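Local coordinates for probable translation initiation factor eIF-2B subunit beta (Schizosaccharomyces pombe, PDB 5B04), which forms part of the eIF2B complex, which catalyses the exchange of GDP for GTP on the gamma subunit of the initiation factor eIF2, at residues 211-215 against 296-302; 237-241 against 267-271; 278-284 against 311-317. Residue numbers count along the deposited sequence, not the author numbering.

Interaction 1: 211-215 against 296-302; sequences ILTQG and YSGAQLV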
ATOM      1  N   ILE C 211      -4.928 -12.502  -4.330  1.00 48.40           N
ATOM      2  CA  ILE C 211      -3.525 -12.897  -4.320  1.00 51.95           C
ATOM      3  C   ILE C 211      -2.895 -12.813  -5.705  1.00 53.40           C
ATOM      4  O   ILE C 211      -3.414 -13.377  -6.668  1.00 57.37           O
ATOM      5  CB  ILE C 211      -3.355 -14.330  -3.787  1.00 52.44           C
ATOM      6  CG1 ILE C 211      -4.061 -14.480  -2.439  1.00 44.64           C
ATOM      7  CG2 ILE C 211      -1.882 -14.687  -3.674  1.00 52.59           C
ATOM      8  CD1 ILE C 211      -3.580 -13.504  -1.388  1.00 64.64           C
ATOM      9  N   LEU C 212      -1.775 -12.105  -5.801  1.00 51.40           N
ATOM     10  CA  LEU C 212      -1.030 -12.037  -7.050  1.00 50.93           C
ATOM     11  C   LEU C 212       0.130 -13.020  -7.040  1.00 48.27           C
ATOM     12  O   LEU C 212       0.939 -13.037  -6.112  1.00 42.01           O
ATOM     13  CB  LEU C 212      -0.508 -10.623  -7.304  1.00 43.11           C
ATOM     14  CG  LEU C 212       0.405 -10.491  -8.527  1.00 45.20           C
ATOM     15  CD1 LEU C 212      -0.355 -10.823  -9.803  1.00 37.81           C
ATOM     16  CD2 LEU C 212       1.017  -9.102  -8.609  1.00 58.38           C
ATOM     17  N   THR C 213       0.203 -13.843  -8.079  1.00 40.49           N
ATOM     18  CA  THR C 213       1.322 -14.757  -8.251  1.00 52.61           C
ATOM     19  C   THR C 213       1.788 -14.709  -9.699  1.00 60.21           C
ATOM     20  O   THR C 213       1.080 -14.201 -10.570  1.00 50.17           O
ATOM     21  CB  THR C 213       0.950 -16.201  -7.867  1.00 49.29           C
ATOM     22  OG1 THR C 213       2.138 -16.999  -7.796  1.00 60.01           O
ATOM     23  CG2 THR C 213      -0.005 -16.799  -8.887  1.00 53.65           C
ATOM     24  N   GLN C 214       2.982 -15.230  -9.953  1.00 57.15           N
ATOM     25  CA  GLN C 214       3.528 -15.223 -11.301  1.00 51.61           C
ATOM     26  C   GLN C 214       4.157 -16.566 -11.649  1.00 46.46           C
ATOM     27  O   GLN C 214       4.718 -17.241 -10.785  1.00 51.88           O
ATOM     28  CB  GLN C 214       4.562 -14.108 -11.458  1.00 47.54           C
ATOM     29  CG  GLN C 214       4.914 -13.801 -12.901  1.00 54.56           C
ATOM     30  CD  GLN C 214       6.232 -13.075 -13.034  1.00 55.16           C
ATOM     31  OE1 GLN C 214       6.376 -12.172 -13.857  1.00 49.97           O
ATOM     32  NE2 GLN C 214       7.208 -13.474 -12.227  1.00 50.86           N
ATOM     33  N   GLY C 215       4.058 -16.945 -12.918  1.00 48.57           N
ATOM     34  CA  GLY C 215       4.631 -18.190 -13.393  1.00 46.78           C
ATOM     35  C   GLY C 215       3.994 -19.406 -12.750  1.00 58.24           C
ATOM     36  O   GLY C 215       2.891 -19.331 -12.209  1.00 59.33           O
ATOM     37  N   TYR C 296      12.492 -16.803 -11.440  1.00 54.88           N
ATOM     38  CA  TYR C 296      12.220 -16.812 -12.870  1.00 51.42           C
ATOM     39  C   TYR C 296      11.824 -15.425 -13.366  1.00 60.35           C
ATOM     40  O   TYR C 296      11.233 -14.638 -12.628  1.00 68.03           O
ATOM     41  CB  TYR C 296      11.140 -17.847 -13.179  1.00 71.60           C
ATOM     42  CG  TYR C 296      11.526 -19.237 -12.720  1.00 72.81           C
ATOM     43  CD1 TYR C 296      12.296 -20.066 -13.525  1.00 76.19           C
ATOM     44  CD2 TYR C 296      11.142 -19.711 -11.471  1.00 69.13           C
ATOM     45  CE1 TYR C 296      12.662 -21.333 -13.107  1.00 83.22           C
ATOM     46  CE2 TYR C 296      11.503 -20.976 -11.043  1.00 83.65           C
ATOM     47  CZ  TYR C 296      12.262 -21.782 -11.865  1.00 87.28           C
ATOM     48  OH  TYR C 296      12.623 -23.043 -11.444  1.00 84.36           O
ATOM     49  N   SER C 297      12.167 -15.137 -14.620  1.00 71.37           N
ATOM     50  CA  SER C 297      12.072 -13.790 -15.180  1.00 71.34           C
ATOM     51  C   SER C 297      10.682 -13.174 -15.061  1.00 66.22           C
ATOM     52  O   SER C 297       9.669 -13.859 -15.209  1.00 53.25           O
ATOM     53  CB  SER C 297      12.500 -13.799 -16.650  1.00 60.88           C
ATOM     54  OG  SER C 297      11.538 -14.456 -17.457  1.00 76.27           O
ATOM     55  N   GLY C 298      10.651 -11.873 -14.790  1.00 50.44           N
ATOM     56  CA  GLY C 298       9.406 -11.143 -14.656  1.00 48.02           C
ATOM     57  C   GLY C 298       9.040 -10.886 -13.208  1.00 50.03           C
ATOM     58  O   GLY C 298       8.174 -10.061 -12.917  1.00 57.73           O
ATOM     59  N   ALA C 299       9.701 -11.592 -12.298  1.00 47.03           N
ATOM     60  CA  ALA C 299       9.399 -11.476 -10.875  1.00 51.16           C
ATOM     61  C   ALA C 299       9.791 -10.110 -10.327  1.00 53.78           C
ATOM     62  O   ALA C 299       9.217  -9.642  -9.343  1.00 59.43           O
ATOM     63  CB  ALA C 299      10.094 -12.574 -10.099  1.00 40.66           C
ATOM     64  N   GLN C 300      10.770  -9.476 -10.963  1.00 44.36           N
ATOM     65  CA  GLN C 300      11.182  -8.138 -10.566  1.00 51.22           C
ATOM     66  C   GLN C 300      10.040  -7.156 -10.782  1.00 47.22           C
ATOM     67  O   GLN C 300       9.845  -6.238  -9.987  1.00 53.56           O
ATOM     68  CB  GLN C 300      12.419  -7.690 -11.343  1.00 57.40           C
ATOM     69  CG  GLN C 300      12.949  -6.325 -10.925  1.00 66.38           C
ATOM     70  CD  GLN C 300      13.871  -6.391  -9.725  1.00 61.81           C
ATOM     71  OE1 GLN C 300      13.889  -7.380  -8.993  1.00 65.08           O
ATOM     72  NE2 GLN C 300      14.648  -5.335  -9.520  1.00 86.60           N
ATOM     73  N   LEU C 301       9.288  -7.358 -11.860  1.00 44.97           N
ATOM     74  CA  LEU C 301       8.114  -6.539 -12.141  1.00 44.64           C
ATOM     75  C   LEU C 301       7.139  -6.603 -10.975  1.00 52.56           C
ATOM     76  O   LEU C 301       6.657  -5.577 -10.500  1.00 48.23           O
ATOM     77  CB  LEU C 301       7.422  -6.997 -13.426  1.00 35.88           C
ATOM     78  CG  LEU C 301       8.227  -6.932 -14.724  1.00 44.09           C
ATOM     79  CD1 LEU C 301       7.367  -7.369 -15.900  1.00 40.74           C
ATOM     80  CD2 LEU C 301       8.781  -5.533 -14.948  1.00 48.82           C
ATOM     81  N   VAL C 302       6.867  -7.819 -10.514  1.00 54.47           N
ATOM     82  CA  VAL C 302       5.953  -8.034  -9.399  1.00 56.73           C
ATOM     83  C   VAL C 302       6.478  -7.407  -8.110  1.00 46.91           C
ATOM     84  O   VAL C 302       5.771  -6.648  -7.451  1.00 50.93           O
ATOM     85  CB  VAL C 302       5.707  -9.536  -9.158  1.00 57.11           C
ATOM     86  CG1 VAL C 302       4.906  -9.743  -7.886  1.00 47.74           C
ATOM     87  CG2 VAL C 302       4.996 -10.154 -10.347  1.00 53.90           C
TER

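Interaction 2: 237-241 against 267-271; sequences VAEGF and DATIF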
ATOM      1  N   VAL C 237      -3.009 -14.716 -11.770  1.00 49.46           N
ATOM      2  CA  VAL C 237      -1.806 -15.383 -12.245  1.00 49.04           C
ATOM      3  C   VAL C 237      -1.191 -14.640 -13.422  1.00 52.72           C
ATOM      4  O   VAL C 237      -1.746 -14.622 -14.521  1.00 49.57           O
ATOM      5  CB  VAL C 237      -2.086 -16.838 -12.671  1.00 42.40           C
ATOM      6  CG1 VAL C 237      -0.825 -17.477 -13.236  1.00 49.72           C
ATOM      7  CG2 VAL C 237      -2.615 -17.642 -11.495  1.00 46.66           C
ATOM      8  N   ALA C 238      -0.044 -14.016 -13.181  1.00 47.34           N
ATOM      9  CA  ALA C 238       0.716 -13.403 -14.257  1.00 53.21           C
ATOM     10  C   ALA C 238       1.511 -14.481 -14.980  1.00 56.43           C
ATOM     11  O   ALA C 238       2.323 -15.175 -14.367  1.00 55.04           O
ATOM     12  CB  ALA C 238       1.640 -12.322 -13.718  1.00 44.00           C
ATOM     13  N   GLU C 239       1.257 -14.636 -16.275  1.00 50.81           N
ATOM     14  CA  GLU C 239       2.008 -15.584 -17.089  1.00 59.24           C
ATOM     15  C   GLU C 239       3.490 -15.240 -17.035  1.00 64.35           C
ATOM     16  O   GLU C 239       3.856 -14.071 -16.963  1.00 75.09           O
ATOM     17  CB  GLU C 239       1.510 -15.576 -18.536  1.00 38.44           C
ATOM     18  CG  GLU C 239       1.570 -14.208 -19.189  1.00 53.87           C
ATOM     19  CD  GLU C 239       1.424 -14.268 -20.694  1.00 61.44           C
ATOM     20  OE1 GLU C 239       0.694 -15.151 -21.191  1.00 44.45           O
ATOM     21  OE2 GLU C 239       2.045 -13.431 -21.379  1.00 63.30           O
ATOM     22  N   GLY C 240       4.342 -16.258 -17.054  1.00 42.86           N
ATOM     23  CA  GLY C 240       5.772 -16.033 -16.976  1.00 60.52           C
ATOM     24  C   GLY C 240       6.408 -15.948 -18.348  1.00 62.08           C
ATOM     25  O   GLY C 240       7.432 -16.581 -18.604  1.00 77.74           O
ATOM     26  N   PHE C 241       5.798 -15.160 -19.228  1.00 45.82           N
ATOM     27  CA  PHE C 241       6.256 -15.055 -20.607  1.00 56.42           C
ATOM     28  C   PHE C 241       7.695 -14.556 -20.692  1.00 66.84           C
ATOM     29  O   PHE C 241       8.061 -13.604 -20.008  1.00 74.42           O
ATOM     30  CB  PHE C 241       5.341 -14.129 -21.407  1.00 43.03           C
ATOM     31  CG  PHE C 241       5.603 -14.167 -22.876  1.00 57.60           C
ATOM     32  CD1 PHE C 241       5.086 -15.185 -23.648  1.00 65.77           C
ATOM     33  CD2 PHE C 241       6.398 -13.212 -23.483  1.00 51.06           C
ATOM     34  CE1 PHE C 241       5.339 -15.236 -24.990  1.00 51.61           C
ATOM     35  CE2 PHE C 241       6.651 -13.267 -24.837  1.00 55.90           C
ATOM     36  CZ  PHE C 241       6.118 -14.280 -25.591  1.00 53.31           C
ATOM     37  N   ASP C 267       2.091  -9.865 -18.434  1.00 56.06           N
ATOM     38  CA  ASP C 267       3.057  -9.311 -17.488  1.00 47.53           C
ATOM     39  C   ASP C 267       2.983  -7.791 -17.409  1.00 56.63           C
ATOM     40  O   ASP C 267       3.375  -7.195 -16.405  1.00 65.55           O
ATOM     41  CB  ASP C 267       4.475  -9.739 -17.860  1.00 66.73           C
ATOM     42  CG  ASP C 267       4.710 -11.217 -17.645  1.00 66.36           C
ATOM     43  OD1 ASP C 267       4.992 -11.611 -16.494  1.00 52.51           O
ATOM     44  OD2 ASP C 267       4.612 -11.983 -18.627  1.00 58.13           O
ATOM     45  N   ALA C 268       2.484  -7.165 -18.468  1.00 58.21           N
ATOM     46  CA  ALA C 268       2.372  -5.711 -18.508  1.00 41.70           C
ATOM     47  C   ALA C 268       1.277  -5.217 -17.570  1.00 55.07           C
ATOM     48  O   ALA C 268       1.316  -4.081 -17.097  1.00 84.42           O
ATOM     49  CB  ALA C 268       2.106  -5.242 -19.928  1.00 48.59           C
ATOM     50  N   THR C 269       0.306  -6.081 -17.297  1.00 42.66           N
ATOM     51  CA  THR C 269      -0.867  -5.705 -16.515  1.00 50.78           C
ATOM     52  C   THR C 269      -0.601  -5.751 -15.008  1.00 57.00           C
ATOM     53  O   THR C 269      -1.446  -5.342 -14.211  1.00 58.32           O
ATOM     54  CB  THR C 269      -2.061  -6.626 -16.847  1.00 43.50           C
ATOM     55  OG1 THR C 269      -2.018  -6.983 -18.233  1.00 56.36           O
ATOM     56  CG2 THR C 269      -3.385  -5.932 -16.548  1.00 60.27           C
ATOM     57  N   ILE C 270       0.578  -6.237 -14.628  1.00 43.69           N
ATOM     58  CA  ILE C 270       0.926  -6.435 -13.220  1.00 44.54           C
ATOM     59  C   ILE C 270       0.754  -5.177 -12.368  1.00 52.81           C
ATOM     60  O   ILE C 270       0.115  -5.218 -11.316  1.00 64.49           O
ATOM     61  CB  ILE C 270       2.377  -6.937 -13.076  1.00 43.78           C
ATOM     62  CG1 ILE C 270       2.490  -8.373 -13.588  1.00 45.54           C
ATOM     63  CG2 ILE C 270       2.830  -6.867 -11.626  1.00 52.87           C
ATOM     64  CD1 ILE C 270       3.898  -8.916 -13.575  1.00 53.88           C
ATOM     65  N   PHE C 271       1.315  -4.062 -12.825  1.00 49.61           N
ATOM     66  CA  PHE C 271       1.223  -2.806 -12.088  1.00 49.61           C
ATOM     67  C   PHE C 271      -0.221  -2.319 -11.997  1.00 58.18           C
ATOM     68  O   PHE C 271      -0.648  -1.805 -10.962  1.00 60.08           O
ATOM     69  CB  PHE C 271       2.095  -1.733 -12.746  1.00 49.65           C
ATOM     70  CG  PHE C 271       2.224  -0.466 -11.940  1.00 51.91           C
ATOM     71  CD1 PHE C 271       1.252   0.523 -12.007  1.00 41.93           C
ATOM     72  CD2 PHE C 271       3.324  -0.258 -11.125  1.00 51.79           C
ATOM     73  CE1 PHE C 271       1.373   1.686 -11.271  1.00 38.17           C
ATOM     74  CE2 PHE C 271       3.451   0.905 -10.388  1.00 49.46           C
ATOM     75  CZ  PHE C 271       2.474   1.877 -10.461  1.00 42.56           C
TER

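Interaction 3: 278-284 against 311-317; sequences NKVILGT and TPVVVCS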
ATOM      1  N   ASN C 278      -3.945  -7.891  -2.172  1.00 47.68           N
ATOM      2  CA  ASN C 278      -3.586  -7.953  -0.761  1.00 45.20           C
ATOM      3  C   ASN C 278      -2.177  -8.489  -0.541  1.00 43.18           C
ATOM      4  O   ASN C 278      -1.399  -7.921   0.226  1.00 51.51           O
ATOM      5  CB  ASN C 278      -4.587  -8.820   0.005  1.00 59.11           C
ATOM      6  CG  ASN C 278      -5.975  -8.217   0.039  1.00 67.67           C
ATOM      7  OD1 ASN C 278      -6.912  -8.753  -0.552  1.00 59.22           O
ATOM      8  ND2 ASN C 278      -6.117  -7.096   0.737  1.00 70.70           N
ATOM      9  N   LYS C 279      -1.856  -9.590  -1.213  1.00 55.71           N
ATOM     10  CA  LYS C 279      -0.585 -10.271  -1.001  1.00 48.47           C
ATOM     11  C   LYS C 279       0.029 -10.785  -2.298  1.00 52.73           C
ATOM     12  O   LYS C 279      -0.681 -11.218  -3.206  1.00 57.34           O
ATOM     13  CB  LYS C 279      -0.766 -11.441  -0.030  1.00 54.16           C
ATOM     14  CG  LYS C 279      -1.074 -11.034   1.401  1.00 80.86           C
ATOM     15  CD  LYS C 279      -1.602 -12.210   2.207  1.00 64.64           C
ATOM     16  CE  LYS C 279      -1.791 -11.833   3.667  1.00 88.71           C
ATOM     17  NZ  LYS C 279      -2.553 -10.563   3.820  1.00 84.02           N
ATOM     18  N   VAL C 280       1.354 -10.733  -2.372  1.00 48.54           N
ATOM     19  CA  VAL C 280       2.090 -11.365  -3.459  1.00 49.11           C
ATOM     20  C   VAL C 280       2.700 -12.670  -2.964  1.00 49.14           C
ATOM     21  O   VAL C 280       3.420 -12.691  -1.965  1.00 61.83           O
ATOM     22  CB  VAL C 280       3.203 -10.451  -4.012  1.00 56.09           C
ATOM     23  CG1 VAL C 280       4.299 -11.274  -4.674  1.00 54.45           C
ATOM     24  CG2 VAL C 280       2.625  -9.447  -4.990  1.00 39.65           C
ATOM     25  N   ILE C 281       2.395 -13.762  -3.656  1.00 47.19           N
ATOM     26  CA  ILE C 281       2.958 -15.059  -3.306  1.00 52.63           C
ATOM     27  C   ILE C 281       3.778 -15.610  -4.467  1.00 52.79           C
ATOM     28  O   ILE C 281       3.236 -15.956  -5.518  1.00 40.64           O
ATOM     29  CB  ILE C 281       1.864 -16.065  -2.917  1.00 47.39           C
ATOM     30  CG1 ILE C 281       1.152 -15.597  -1.646  1.00 57.22           C
ATOM     31  CG2 ILE C 281       2.463 -17.446  -2.708  1.00 56.83           C
ATOM     32  CD1 ILE C 281       0.092 -16.554  -1.149  1.00 56.12           C
ATOM     33  N   LEU C 282       5.089 -15.681  -4.270  1.00 39.37           N
ATOM     34  CA  LEU C 282       5.996 -16.105  -5.327  1.00 42.88           C
ATOM     35  C   LEU C 282       6.741 -17.384  -4.978  1.00 56.22           C
ATOM     36  O   LEU C 282       7.065 -17.635  -3.817  1.00 46.83           O
ATOM     37  CB  LEU C 282       7.010 -15.003  -5.634  1.00 44.09           C
ATOM     38  CG  LEU C 282       6.500 -13.723  -6.292  1.00 42.69           C
ATOM     39  CD1 LEU C 282       7.666 -12.812  -6.635  1.00 44.77           C
ATOM     40  CD2 LEU C 282       5.684 -14.046  -7.532  1.00 56.72           C
ATOM     41  N   GLY C 283       7.007 -18.190  -5.997  1.00 44.31           N
ATOM     42  CA  GLY C 283       7.931 -19.296  -5.864  1.00 41.35           C
ATOM     43  C   GLY C 283       9.304 -18.781  -6.241  1.00 53.11           C
ATOM     44  O   GLY C 283       9.433 -17.662  -6.739  1.00 40.97           O
ATOM     45  N   THR C 284      10.334 -19.581  -6.000  1.00 71.54           N
ATOM     46  CA  THR C 284      11.685 -19.178  -6.355  1.00 62.39           C
ATOM     47  C   THR C 284      12.491 -20.369  -6.855  1.00 74.14           C
ATOM     48  O   THR C 284      12.191 -21.516  -6.525  1.00 79.84           O
ATOM     49  CB  THR C 284      12.414 -18.523  -5.164  1.00 58.76           C
ATOM     50  OG1 THR C 284      13.683 -18.016  -5.594  1.00 73.45           O
ATOM     51  CG2 THR C 284      12.626 -19.528  -4.046  1.00 36.08           C
ATOM     52  N   THR C 311       2.446  -3.510  -0.980  1.00 36.72           N
ATOM     53  CA  THR C 311       1.871  -4.845  -0.884  1.00 41.09           C
ATOM     54  C   THR C 311       2.929  -5.863  -0.460  1.00 54.47           C
ATOM     55  O   THR C 311       4.006  -5.924  -1.055  1.00 53.01           O
ATOM     56  CB  THR C 311       1.245  -5.284  -2.222  1.00 48.00           C
ATOM     57  OG1 THR C 311       0.236  -4.344  -2.611  1.00 63.78           O
ATOM     58  CG2 THR C 311       0.620  -6.668  -2.096  1.00 44.64           C
ATOM     59  N   PRO C 312       2.625  -6.658   0.579  1.00 53.56           N
ATOM     60  CA  PRO C 312       3.537  -7.681   1.105  1.00 51.04           C
ATOM     61  C   PRO C 312       3.942  -8.724   0.066  1.00 56.24           C
ATOM     62  O   PRO C 312       3.108  -9.179  -0.717  1.00 55.63           O
ATOM     63  CB  PRO C 312       2.721  -8.334   2.226  1.00 45.85           C
ATOM     64  CG  PRO C 312       1.748  -7.291   2.638  1.00 44.97           C
ATOM     65  CD  PRO C 312       1.395  -6.554   1.384  1.00 50.95           C
ATOM     66  N   VAL C 313       5.220  -9.095   0.069  1.00 57.52           N
ATOM     67  CA  VAL C 313       5.721 -10.137  -0.819  1.00 53.66           C
ATOM     68  C   VAL C 313       6.077 -11.387  -0.022  1.00 57.85           C
ATOM     69  O   VAL C 313       6.983 -11.367   0.812  1.00 60.09           O
ATOM     70  CB  VAL C 313       6.959  -9.668  -1.608  1.00 43.76           C
ATOM     71  CG1 VAL C 313       7.598 -10.836  -2.346  1.00 48.39           C
ATOM     72  CG2 VAL C 313       6.583  -8.560  -2.577  1.00 51.95           C
ATOM     73  N   VAL C 314       5.352 -12.471  -0.280  1.00 52.88           N
ATOM     74  CA  VAL C 314       5.594 -13.734   0.405  1.00 49.34           C
ATOM     75  C   VAL C 314       6.235 -14.736  -0.548  1.00 57.17           C
ATOM     76  O   VAL C 314       5.883 -14.797  -1.725  1.00 57.45           O
ATOM     77  CB  VAL C 314       4.294 -14.326   0.974  1.00 52.11           C
ATOM     78  CG1 VAL C 314       4.606 -15.359   2.044  1.00 56.44           C
ATOM     79  CG2 VAL C 314       3.420 -13.225   1.545  1.00 48.51           C
ATOM     80  N   VAL C 315       7.178 -15.519  -0.035  1.00 54.08           N
ATOM     81  CA  VAL C 315       7.871 -16.508  -0.852  1.00 48.49           C
ATOM     82  C   VAL C 315       7.753 -17.906  -0.256  1.00 50.65           C
ATOM     83  O   VAL C 315       8.145 -18.140   0.887  1.00 54.19           O
ATOM     84  CB  VAL C 315       9.360 -16.156  -1.020  1.00 52.88           C
ATOM     85  CG1 VAL C 315      10.068 -17.223  -1.841  1.00 40.97           C
ATOM     86  CG2 VAL C 315       9.509 -14.791  -1.670  1.00 60.23           C
ATOM     87  N   CYS C 316       7.209 -18.831  -1.040  1.00 42.54           N
ATOM     88  CA  CYS C 316       7.087 -20.221  -0.617  1.00 49.13           C
ATOM     89  C   CYS C 316       8.189 -21.067  -1.245  1.00 49.09           C
ATOM     90  O   CYS C 316       8.242 -21.224  -2.465  1.00 56.50           O
ATOM     91  CB  CYS C 316       5.713 -20.780  -0.989  1.00 51.94           C
ATOM     92  SG  CYS C 316       4.322 -19.890  -0.257  1.00 54.88           S
ATOM     93  N   SER C 317       9.066 -21.612  -0.409  1.00 39.54           N
ATOM     94  CA  SER C 317      10.201 -22.383  -0.901  1.00 52.22           C
ATOM     95  C   SER C 317      10.730 -23.368   0.134  1.00 49.04           C
ATOM     96  O   SER C 317      10.761 -23.072   1.327  1.00 44.72           O
ATOM     97  CB  SER C 317      11.327 -21.443  -1.333  1.00 56.36           C
ATOM     98  OG  SER C 317      12.449 -22.172  -1.799  1.00 63.48           O
TER

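Interaction 1: 211-215 against 296-302
Q214 stretches from the end of strand 210-214 across the start of helix 299-308, and its extended side chain (chi1 and chi2 both t) overlaps the turn before the helix and the first helical residues. With 88 Å² covered, it is the largest contributor to the 219 Å² buried here. Its CA lies 7.0 Å from that of A299, the closest backbone approach. Its aliphatic base packs on the helix, with CB 4.1 Å from V302 CG2, while the amide end reaches G298 and A299. V302, one turn after A299, also meets L212, with L212 CD2 4.0 Å from V302 CG1. L212 and Q214 thus present the same face of the strand to the helix, whereas T213 points away and its OG1 bonds to I281 O.

The opposing backbone is a type II beta turn from Y296 to A299, closed by a weak bond from A299 N to Y296 O (3.4 Å). A phosphate ion, probably from the crystallisation liquor, sits about 5 Å from the Y296 side chain. G298 is third in this turn and also the N-cap. Its phi of 102° with psi of -15° would jam a CB against the carbonyl of S297, and that CB would also collide with the Q214 amide. D362 OD2 accepts hydrogen bonds from G298 N and Q300 N, which secures the helix start. The carboxyl end of a central parallel strand facing a helix N-terminus is characteristic of Rossmann-like alpha/beta folds.

Interaction 2: 237-241 against 267-271
This is a small, buried and mainly polar contact (180 Å²) between the end of strand 234-238 with the loop leaving it and the helical segment that follows strand 261-265, outermost in the sheet within this chain. D267 dominates it, with 78 Å² covered: its CA-to-CB bond runs sideways, but chi1 near -69° brings the carboxylate onto the backbone of E239 to F241. There D267 OD2 accepts a weak hydrogen bond from F241 N (3.4 Å, angle 132°). F241 N also makes a weak hydrogen bond to E239 O (3.2 Å), across an inverse gamma turn centred on G240.

The fit is not wholly favourable. E239 O lies 2.7 Å from D267 OD1, two acceptors with no hydrogen bond between them, and the like charges E239 OE2 and D267 OD2 are 4.0 Å apart. E239 has better partners elsewhere: its OE1 forms a salt bridge with R302 of the neighbouring delta subunit and a hydrogen bond with H249. Beside the acids a small apolar patch forms, A238 CB against I270 CG1 at 4.0 Å; I270 also packs on L301 and V302 of helix 299-308.

F241 O bonds to S327 OG of the delta subunit, so the contact borders a subunit interface. Loops gathered at the carboxyl ends of adjacent parallel strands are usual in parallel alpha/beta folds, including Rossmann-like ones, and here they help form the beta-delta junction of eIF2B.

Interaction 3: 278-284 against 311-317
V280 CG1 meets V313 CG1 at 4.1 Å on one face of the sheet, and I281 CG1 approaches V314 CB at 4.3 Å on the other, giving two neighbouring parallel strands of a Rossmann-like sheet their apolar centre. The second face is extended by I281 CG2 against C316 SG (3.9 Å), where both residues rest on F223 of helix 218-228. The strand axes approach to 4.6 Å at 26°, pairing V280 with V313, I281 with V314 and L282 with V315. The chain between them passes through short strands 286-287 and 293-296 before helix 299-308, which packs V302 on V280: a beta-alpha-beta crossover. The backbone ladder runs V280 N to P312 O (2.9 Å), V314 N to V280 O (2.6 Å), L282 N to V314 O (2.8 Å) and C316 N to L282 O (3.0 Å). At the polar ends, N278 OD1 bonds to I210 N and T284 OG1 weakly to A286 O and V294 O; the T284 CG2 methyl packs on S317 OG at 3.5 Å.

In the fold
All three contacts are buried and reach the same mixed sheet, at its parallel strands. Interaction 3 is strand pairing within it, held by a backbone ladder and aliphatic side chains; interaction 1 packs a helix start on strand 210-214; interaction 2 joins the end of strand 234-238 and the loop after it to the start of helix 270-273, and is the most polar. Its centre is also the farthest from that of the chain, about 23 Å against 17 and 16 Å. Strand 210-214 lies between the other two: T213 O is 2.8 Å from A238 N, and L212 O is 2.9 Å from I281 N, both probable hydrogen bonds. Interactions 2 and 3 do not touch, their nearest atoms being about 7 Å apart.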